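Local coordinates for tryparedoxin II (Crithidia fasciculata, PDB 1I5G), which probably passes electrons from trypanothione to peroxiredoxin-type partners as a thioredoxin-like dithiol carrier, and is seen here with glutathionylspermidine bound, at residues 7-12 with 93-98; 11-16 with 85-90. The protein carries 1 engineered substitution. All coordinates share one frame; numbering follows the deposited sequence.

Contact 1: residues 7-12 with 93-98; sequences FPYSTN and DRKGME
The aromatic ring of Tyr9 lies across the first turn of helix 94-103, crossing the Lys95 side chain at about a right angle. Its CE2 comes 3.8 Å from Lys95 CB, Lys95 CD sits over one face, and Pro8 CB packs on the opposite face, offset toward the rim. Closer to the backbone, Tyr9 CB rests against the carboxylate of Asp93, 3.4 Å from OD1, with ring and carboxylate planes almost perpendicular (87°).

Asp93 is the N-cap of this helix, and its two oxygens have different work. OD1 accepts from Gly96 N, 2.7 Å away, the amide approaching from well above the carboxylate plane. OD2 faces the loop before strand 12-15: the Ser10 hydroxyl donates to it, OG to OD2 2.7 Å, arriving on the anti side and 31° out of plane. With CG anti to the backbone N (chi1 -175°), the carboxylate stands between helix start and loop. A water donates to the same OD2 and accepts from Tyr9 N, so two donors from outside the helix grip one oxygen. An alanine here would probably leave Ser10 OG and the water without this acceptor and Gly96 N without its capping bond. Ser10 is buried, its side chain also touching Leu89 and Pro90, while the ring of Tyr9 and the amine end of Lys95 lie toward the surface.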
# COMPACT_ATOMS: atom_id res chain seq x y z
N PHE A 7 -4.06 -5.10 -10.92
CA PHE A 7 -2.81 -5.78 -11.16
C PHE A 7 -2.68 -6.27 -12.62
O PHE A 7 -2.52 -7.48 -12.77
CB PHE A 7 -2.65 -6.85 -10.11
CG PHE A 7 -2.53 -6.25 -8.74
CD1 PHE A 7 -1.29 -5.86 -8.28
CD2 PHE A 7 -3.62 -6.07 -7.90
CE1 PHE A 7 -1.15 -5.31 -7.03
CE2 PHE A 7 -3.49 -5.53 -6.66
CZ PHE A 7 -2.26 -5.15 -6.21
N PRO A 8 -2.74 -5.45 -13.65
CA PRO A 8 -2.60 -5.98 -15.01
C PRO A 8 -1.29 -6.68 -15.34
O PRO A 8 -1.31 -7.53 -16.23
CB PRO A 8 -2.70 -4.72 -15.83
CG PRO A 8 -2.33 -3.60 -14.93
CD PRO A 8 -2.94 -3.99 -13.62
N TYR A 9 -0.17 -6.39 -14.69
CA TYR A 9 1.12 -6.92 -15.10
C TYR A 9 1.78 -7.77 -14.03
O TYR A 9 2.75 -8.44 -14.34
CB TYR A 9 2.07 -5.80 -15.51
CG TYR A 9 1.43 -4.91 -16.52
CD1 TYR A 9 1.23 -5.38 -17.83
CD2 TYR A 9 1.00 -3.65 -16.20
CE1 TYR A 9 0.64 -4.59 -18.76
CE2 TYR A 9 0.40 -2.83 -17.14
CZ TYR A 9 0.22 -3.33 -18.42
OH TYR A 9 -0.39 -2.48 -19.31
N SER A 10 1.31 -7.79 -12.78
CA SER A 10 1.89 -8.66 -11.76
C SER A 10 0.87 -9.68 -11.24
O SER A 10 -0.20 -9.28 -10.78
CB SER A 10 2.36 -7.80 -10.57
OG SER A 10 3.55 -7.07 -10.88
N THR A 11 1.26 -10.94 -11.33
CA THR A 11 0.37 -11.89 -10.67
C THR A 11 0.82 -12.17 -9.24
O THR A 11 -0.00 -12.59 -8.43
CB THR A 11 0.18 -13.16 -11.46
OG1 THR A 11 1.48 -13.70 -11.45
CG2 THR A 11 0.14 -12.95 -12.93
N ASN A 12 2.08 -11.96 -8.89
CA ASN A 12 2.59 -12.11 -7.54
C ASN A 12 3.07 -10.77 -7.01
O ASN A 12 3.53 -9.91 -7.73
CB ASN A 12 3.76 -13.11 -7.44
CG ASN A 12 3.32 -14.54 -7.66
OD1 ASN A 12 3.80 -15.18 -8.58
ND2 ASN A 12 2.41 -15.06 -6.80
N ASP A 93 7.84 -3.98 -12.18
CA ASP A 93 6.53 -3.66 -12.77
C ASP A 93 6.29 -2.16 -12.69
O ASP A 93 5.44 -1.64 -11.96
CB ASP A 93 5.40 -4.40 -12.04
CG ASP A 93 4.04 -4.19 -12.70
OD1 ASP A 93 3.92 -3.54 -13.76
OD2 ASP A 93 3.05 -4.70 -12.13
N ARG A 94 7.08 -1.44 -13.46
CA ARG A 94 6.94 0.01 -13.57
C ARG A 94 5.60 0.44 -14.16
O ARG A 94 4.92 1.34 -13.68
CB ARG A 94 8.15 0.64 -14.28
CG ARG A 94 9.51 0.37 -13.60
CD ARG A 94 9.84 1.25 -12.35
NE ARG A 94 9.04 0.88 -11.19
CZ ARG A 94 8.75 1.67 -10.17
NH1 ARG A 94 9.21 2.92 -10.12
NH2 ARG A 94 8.01 1.22 -9.18
N LYS A 95 5.23 -0.25 -15.22
CA LYS A 95 3.96 -0.01 -15.89
C LYS A 95 2.79 -0.14 -14.90
O LYS A 95 1.83 0.63 -14.92
CB LYS A 95 3.75 -0.97 -17.07
CG LYS A 95 4.54 -0.70 -18.35
CD LYS A 95 4.16 -1.64 -19.50
CE LYS A 95 5.22 -1.69 -20.60
NZ LYS A 95 4.96 -2.60 -21.76
N GLY A 96 2.85 -1.12 -14.00
CA GLY A 96 1.79 -1.35 -13.01
C GLY A 96 1.72 -0.25 -11.98
O GLY A 96 0.66 0.16 -11.50
N MET A 97 2.89 0.28 -11.61
CA MET A 97 2.96 1.47 -10.75
C MET A 97 2.30 2.68 -11.42
O MET A 97 1.53 3.41 -10.79
CB MET A 97 4.39 1.78 -10.32
CG MET A 97 4.56 3.10 -9.54
SD MET A 97 4.69 4.56 -10.62
CE MET A 97 6.33 4.31 -11.14
N GLU A 98 2.57 2.89 -12.70
CA GLU A 98 1.98 4.05 -13.39
C GLU A 98 0.46 3.87 -13.54
O GLU A 98 -0.31 4.83 -13.39
CB GLU A 98 2.61 4.30 -14.75
CG GLU A 98 4.09 4.62 -14.71
CD GLU A 98 4.45 5.96 -14.06
OE1 GLU A 98 3.54 6.79 -13.86
OE2 GLU A 98 5.66 6.15 -13.77
O HOH W 1 0.37 -4.74 -12.40

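Contact 2: residues 11-16 with 85-90; sequences TNVLKG and PWLALP
Strands 12-15 and 87-88 pair antiparallel toward one side of the mixed sheet of this thioredoxin-like fold, where an N-terminal hairpin extends the central strands. Leu14 and Ala88 form a hydrogen-bonded pair. Leu14 N gives a nearly straight bond to Ala88 O (2.9 Å, 176° at the hydrogen); the return bond from Ala88 N to Leu14 O is longer at 3.2 Å and more bent. Leu14 O also receives a CA-H...O contact from Leu87 CA at 3.1 Å.

On the face with helix 74-81, the Leu14 side chain divides its two methyls. CD1 lies 4.2 Å from Ala88 CB, and CD2 reaches the ring of Pro90, 3.8 Å from its CG. The torsion that sets CG beside the backbone N (chi1 -53°) brings the branch point over Ala88 O and toward that ring. Phe77 and Tyr81 of the helix touch both Leu14 and Ala88. The other face carries Val13, Lys15 and Leu87: Val13 CG2 meets Leu87 CD1 at 4.1 Å, and Lys15 lays its aliphatic chain across the second methyl of Leu87, CB to CD2 3.8 Å. Val13 also packs on Met66 of strand 63-69.

Past the paired residues, a water accepts from Gly16 N and lies within hydrogen-bonding distance of Trp86 O, spanning the strands where direct bonding has stopped; Trp86 O also has the Tyr81 hydroxyl as partner. With just two direct backbone bonds between the segments, their cohesion probably owes much to the apolar side chains packed on both faces of the sheet.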
# COMPACT_ATOMS: atom_id res chain seq x y z
N THR A 11 1.26 -10.94 -11.33
CA THR A 11 0.37 -11.89 -10.67
C THR A 11 0.82 -12.17 -9.24
O THR A 11 -0.00 -12.59 -8.43
CB THR A 11 0.18 -13.16 -11.46
OG1 THR A 11 1.48 -13.70 -11.45
CG2 THR A 11 0.14 -12.95 -12.93
N ASN A 12 2.08 -11.96 -8.89
CA ASN A 12 2.59 -12.11 -7.54
C ASN A 12 3.07 -10.77 -7.01
O ASN A 12 3.53 -9.91 -7.73
CB ASN A 12 3.76 -13.11 -7.44
CG ASN A 12 3.32 -14.54 -7.66
OD1 ASN A 12 3.80 -15.18 -8.58
ND2 ASN A 12 2.41 -15.06 -6.80
N VAL A 13 2.96 -10.61 -5.71
CA VAL A 13 3.49 -9.47 -4.99
C VAL A 13 4.53 -9.93 -3.98
O VAL A 13 4.66 -11.13 -3.68
CB VAL A 13 2.38 -8.62 -4.36
CG1 VAL A 13 1.45 -8.08 -5.43
CG2 VAL A 13 1.59 -9.44 -3.39
N LEU A 14 5.29 -8.98 -3.46
CA LEU A 14 6.39 -9.29 -2.53
C LEU A 14 5.95 -9.28 -1.09
O LEU A 14 5.01 -8.57 -0.71
CB LEU A 14 7.44 -8.19 -2.63
CG LEU A 14 8.00 -7.84 -4.01
CD1 LEU A 14 9.14 -6.87 -3.84
CD2 LEU A 14 8.45 -9.02 -4.85
N LYS A 15 6.63 -10.09 -0.27
CA LYS A 15 6.57 -10.03 1.18
C LYS A 15 7.99 -10.36 1.65
O LYS A 15 8.48 -11.47 1.42
CB LYS A 15 5.63 -11.07 1.82
CG LYS A 15 5.52 -10.86 3.30
CD LYS A 15 4.40 -11.71 3.85
CE LYS A 15 4.33 -11.46 5.35
NZ LYS A 15 4.62 -10.07 5.80
N GLY A 16 8.66 -9.44 2.32
CA GLY A 16 10.03 -9.70 2.75
C GLY A 16 10.92 -9.96 1.55
O GLY A 16 11.01 -9.15 0.64
N PRO A 85 7.16 -3.98 6.82
CA PRO A 85 6.66 -5.32 7.14
C PRO A 85 5.58 -5.88 6.25
O PRO A 85 5.15 -7.02 6.46
CB PRO A 85 6.15 -5.09 8.57
CG PRO A 85 5.54 -3.71 8.44
CD PRO A 85 6.46 -2.93 7.56
N TRP A 86 5.13 -5.09 5.26
CA TRP A 86 3.94 -5.41 4.47
C TRP A 86 4.28 -5.86 3.06
O TRP A 86 5.39 -6.34 2.85
CB TRP A 86 2.97 -4.22 4.52
CG TRP A 86 3.62 -2.93 4.22
CD1 TRP A 86 4.24 -2.54 3.05
CD2 TRP A 86 3.74 -1.81 5.08
NE1 TRP A 86 4.74 -1.27 3.15
CE2 TRP A 86 4.44 -0.79 4.40
CE3 TRP A 86 3.32 -1.57 6.41
CZ2 TRP A 86 4.72 0.44 5.00
CZ3 TRP A 86 3.59 -0.35 6.97
CH2 TRP A 86 4.29 0.62 6.31
N LEU A 87 3.40 -5.74 2.09
CA LEU A 87 3.58 -6.24 0.74
C LEU A 87 4.11 -5.13 -0.17
O LEU A 87 4.10 -3.94 0.19
CB LEU A 87 2.25 -6.74 0.18
CG LEU A 87 1.55 -7.81 1.03
CD1 LEU A 87 0.31 -8.32 0.32
CD2 LEU A 87 2.50 -8.98 1.42
N ALA A 88 4.56 -5.51 -1.36
CA ALA A 88 4.90 -4.52 -2.35
C ALA A 88 4.58 -5.02 -3.73
O ALA A 88 4.71 -6.19 -4.07
CB ALA A 88 6.37 -4.13 -2.29
N LEU A 89 4.16 -4.10 -4.58
CA LEU A 89 4.12 -4.34 -6.03
C LEU A 89 5.59 -4.43 -6.46
O LEU A 89 6.37 -3.53 -6.12
CB LEU A 89 3.41 -3.18 -6.76
CG LEU A 89 3.33 -3.41 -8.28
CD1 LEU A 89 2.32 -4.49 -8.59
CD2 LEU A 89 2.88 -2.09 -8.93
N PRO A 90 6.03 -5.48 -7.15
CA PRO A 90 7.44 -5.60 -7.52
C PRO A 90 7.96 -4.39 -8.28
O PRO A 90 7.27 -3.87 -9.17
CB PRO A 90 7.45 -6.88 -8.35
CG PRO A 90 6.37 -7.70 -7.74
CD PRO A 90 5.27 -6.66 -7.61
O HOH W 2 7.75 -7.27 4.10

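Contacts 1 and 2 start from one N-terminal run, sharing Thr11 and Asn12, and their centres lie 11 Å apart. The loop reaches the start of helix 94-103 first and then becomes strand 12-15, which pairs with strand 87-88; on the partner side the order is reversed, strand before helix. They touch through Leu89 and Pro90: Leu89 CD1 packs against Ser10 OG at 3.7 Å, and its CD2 against Met97 N at 3.6 Å. Together they join the N-terminal run to the sheet and to helix 94-103 of the thioredoxin-like fold. Neither contact includes a residue of the glutathionylspermidine pocket.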